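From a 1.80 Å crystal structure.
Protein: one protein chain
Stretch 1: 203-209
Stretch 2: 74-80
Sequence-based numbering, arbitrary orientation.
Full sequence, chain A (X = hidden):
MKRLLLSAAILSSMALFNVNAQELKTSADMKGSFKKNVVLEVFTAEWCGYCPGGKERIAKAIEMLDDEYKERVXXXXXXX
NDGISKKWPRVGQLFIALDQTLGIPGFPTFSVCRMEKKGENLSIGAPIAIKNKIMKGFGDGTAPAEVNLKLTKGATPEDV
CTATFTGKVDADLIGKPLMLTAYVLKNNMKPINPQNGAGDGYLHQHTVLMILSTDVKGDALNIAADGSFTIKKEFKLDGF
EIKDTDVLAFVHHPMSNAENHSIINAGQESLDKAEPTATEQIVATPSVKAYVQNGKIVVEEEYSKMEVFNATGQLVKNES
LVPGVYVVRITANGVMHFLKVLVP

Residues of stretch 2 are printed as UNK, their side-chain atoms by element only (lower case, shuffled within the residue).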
# COMPACT_ATOMS: atom_id res chain seq x y z
N LEU A 203 -9.67 1.79 14.83
CA LEU A 203 -8.51 2.00 13.96
C LEU A 203 -8.92 1.91 12.49
O LEU A 203 -9.81 1.14 12.15
CB LEU A 203 -7.41 0.95 14.21
CG LEU A 203 -6.80 1.01 15.63
CD1 LEU A 203 -5.98 -0.25 15.90
CD2 LEU A 203 -5.99 2.27 15.88
N HIS A 204 -8.26 2.67 11.63
CA HIS A 204 -8.48 2.49 10.18
C HIS A 204 -7.85 1.18 9.76
O HIS A 204 -6.90 0.70 10.40
CB HIS A 204 -7.86 3.65 9.37
CG HIS A 204 -8.51 4.97 9.60
ND1 HIS A 204 -7.80 6.14 9.74
CD2 HIS A 204 -9.82 5.30 9.71
CE1 HIS A 204 -8.64 7.14 9.91
NE2 HIS A 204 -9.87 6.66 9.90
N GLN A 205 -8.39 0.56 8.70
CA GLN A 205 -7.79 -0.64 8.12
C GLN A 205 -7.68 -0.49 6.60
O GLN A 205 -8.48 0.23 6.01
CB GLN A 205 -8.66 -1.86 8.41
CG GLN A 205 -8.90 -2.13 9.87
CD GLN A 205 -7.64 -2.46 10.64
OE1 GLN A 205 -6.60 -2.77 10.04
NE2 GLN A 205 -7.74 -2.44 11.98
N HIS A 206 -6.71 -1.18 6.00
CA HIS A 206 -6.60 -1.30 4.54
C HIS A 206 -6.63 0.10 3.89
O HIS A 206 -7.26 0.30 2.85
CB HIS A 206 -7.76 -2.16 3.99
CG HIS A 206 -8.03 -3.40 4.80
ND1 HIS A 206 -7.10 -4.41 4.94
CD2 HIS A 206 -9.12 -3.78 5.51
CE1 HIS A 206 -7.61 -5.36 5.71
NE2 HIS A 206 -8.82 -5.00 6.08
N THR A 207 -5.90 1.05 4.48
CA THR A 207 -6.06 2.46 4.11
C THR A 207 -4.95 2.90 3.14
O THR A 207 -3.77 2.71 3.41
CB THR A 207 -6.11 3.30 5.39
OG1 THR A 207 -7.28 2.91 6.12
CG2 THR A 207 -6.16 4.81 5.10
N VAL A 208 -5.34 3.46 2.00
CA VAL A 208 -4.35 3.84 1.00
C VAL A 208 -3.53 5.06 1.46
O VAL A 208 -4.11 6.11 1.72
CB VAL A 208 -5.00 4.18 -0.34
CG1 VAL A 208 -3.92 4.59 -1.34
CG2 VAL A 208 -5.80 2.98 -0.86
N LEU A 209 -2.22 4.91 1.58
CA LEU A 209 -1.36 6.07 1.88
C LEU A 209 -0.40 6.44 0.77
O LEU A 209 0.13 7.58 0.77
CB LEU A 209 -0.55 5.86 3.17
CG LEU A 209 -1.43 5.64 4.40
CD1 LEU A 209 -0.49 5.54 5.63
CD2 LEU A 209 -2.51 6.73 4.61
N UNK A 74 -9.58 -7.92 -1.67
CA UNK A 74 -8.57 -6.96 -1.20
C UNK A 74 -9.25 -5.61 -1.05
O UNK A 74 -9.50 -4.95 -2.05
c UNK A 74 -6.76 -8.16 -2.55
c UNK A 74 -5.73 -9.62 -4.21
c UNK A 74 -7.41 -6.84 -2.20
c UNK A 74 -5.95 -10.38 -1.94
c UNK A 74 -5.52 -10.59 -3.24
c UNK A 74 -6.54 -9.15 -1.58
c UNK A 74 -6.34 -8.41 -3.86
N UNK A 75 -9.54 -5.21 0.19
CA UNK A 75 -10.16 -3.91 0.45
C UNK A 75 -9.16 -2.77 0.41
O UNK A 75 -7.98 -2.93 0.74
c UNK A 75 -12.24 -4.85 3.63
o UNK A 75 -12.92 -3.91 4.02
c UNK A 75 -11.83 -4.94 2.15
n UNK A 75 -11.80 -5.81 4.43
c UNK A 75 -10.81 -3.88 1.84
N UNK A 76 -9.63 -1.60 -0.03
CA UNK A 76 -8.85 -0.37 0.08
C UNK A 76 -9.79 0.76 0.49
O UNK A 76 -10.95 0.77 0.06
c UNK A 76 -8.16 0.01 -1.23
o UNK A 76 -9.15 0.35 -2.21
c UNK A 76 -7.29 -1.11 -1.76
N UNK A 77 -9.32 1.66 1.36
CA UNK A 77 -10.11 2.82 1.79
C UNK A 77 -9.37 4.06 1.32
O UNK A 77 -8.19 4.23 1.62
c UNK A 77 -10.28 2.85 3.31
c UNK A 77 -12.53 2.14 4.21
c UNK A 77 -13.04 -0.20 4.69
c UNK A 77 -11.23 1.79 3.82
c UNK A 77 -13.45 1.15 4.63
c UNK A 77 -10.83 0.45 3.87
c UNK A 77 -11.73 -0.55 4.32
N UNK A 78 -10.09 4.92 0.60
CA UNK A 78 -9.53 6.11 -0.03
C UNK A 78 -10.16 7.31 0.66
O UNK A 78 -11.39 7.47 0.64
c UNK A 78 -9.31 4.94 -2.30
c UNK A 78 -9.88 6.17 -1.54
c UNK A 78 -9.35 7.46 -2.15
N UNK A 79 -9.33 8.12 1.31
CA UNK A 79 -9.83 9.25 2.09
C UNK A 79 -9.92 10.53 1.28
O UNK A 79 -9.10 10.74 0.39
c UNK A 79 -9.99 7.95 6.39
c UNK A 79 -9.02 7.21 4.57
c UNK A 79 -9.20 8.55 4.43
n UNK A 79 -9.82 8.97 5.58
c UNK A 79 -8.91 9.47 3.28
n UNK A 79 -9.51 6.87 5.81
N UNK A 80 -10.90 11.38 1.59
CA UNK A 80 -10.97 12.69 0.95
C UNK A 80 -11.40 13.80 1.89
O UNK A 80 -12.25 13.62 2.77
c UNK A 80 -12.71 14.77 -1.43
c UNK A 80 -12.49 15.88 -2.31
c UNK A 80 -11.68 13.85 -1.19
o UNK A 80 -10.89 17.02 -3.79
c UNK A 80 -11.23 16.00 -2.92
c UNK A 80 -10.46 14.03 -1.84
c UNK A 80 -10.24 15.09 -2.68
c UNK A 80 -11.88 12.65 -0.28
O HOH W 1 -10.68 -5.99 7.74
O HOH W 2 -6.89 6.71 2.01
O HOH W 3 -9.74 4.33 6.25

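Position 74 has seven side-chain carbons: one CB, then a six-membered ring with no heteroatom. It makes no contact with stretch 1, and the end of its side chain leads away. That makes it F74.

Position 75 has a chain of three carbons, the third carrying one oxygen and one nitrogen. Its CA-to-CB bond points toward stretch 1, and the side-chain nitrogen of position 75 lies 3.5 Å from NE2 of H206. This is a primary amide on a two-methylene arm, so the residue is Q75. Water 1 is 2.7 Å from NE2 of H206 and accepts a weak hydrogen bond from NE2 of Q75 at 3.5 Å.

Position 76 has one carbon carrying an oxygen and a carbon. CB of position 76 is 3.8 Å from CG2 of V208. A branched CB with a hydroxyl and a methyl is threonine, T76. CA of T76 makes a CA-H...O contact with O of H206 at 3.3 Å.

Position 77 again has one carbon followed by a bare six-carbon ring. The ring packs beside the loop: one ring carbon of position 77 is 3.2 Å from O of Q205 and 4.0 Å from CB of H206. The residue is F77, and that carbon is CD2. O of H206 lies at the edge of the F77 ring, near its plane.

Position 78 has three side-chain carbons, CB carrying two methyls. The CA-to-CB bond points away from stretch 1, yet one methyl of position 78 still comes within 4.3 Å of CG2 of V208. It is V78.

Position 79 has one carbon and a five-membered ring of three carbons and two nitrogens, an imidazole. The edge of this ring points toward the face of the H204 ring, with a ring carbon of position 79 3.7 Å from NE2 of H204. It is H79, and that carbon is CE1. CD2 of H79 is 3.8 Å from CG2 of T207. Water 3 links the two stretches, 2.6 Å from NE2 of H79 and 2.8 Å from OG1 of T207.

Position 80 has one carbon, then a six-carbon ring bearing one oxygen. It does not reach stretch 1. The ring is a phenol, hence Y80.

The contact centres on a single beta bridge between T207 and F77. N of F77 donates to O of H206 at 2.9 Å, and N of V208 donates to O of F77 at 3.0 Å. Water 2 extends this link by donating to O of F77 and O of V208 and accepting from N of H79. Around this bridge, Q75 and F77 pack against H206, while H79 meets H204 and T207.

Stretch 2 (74-80) FQTFVHY
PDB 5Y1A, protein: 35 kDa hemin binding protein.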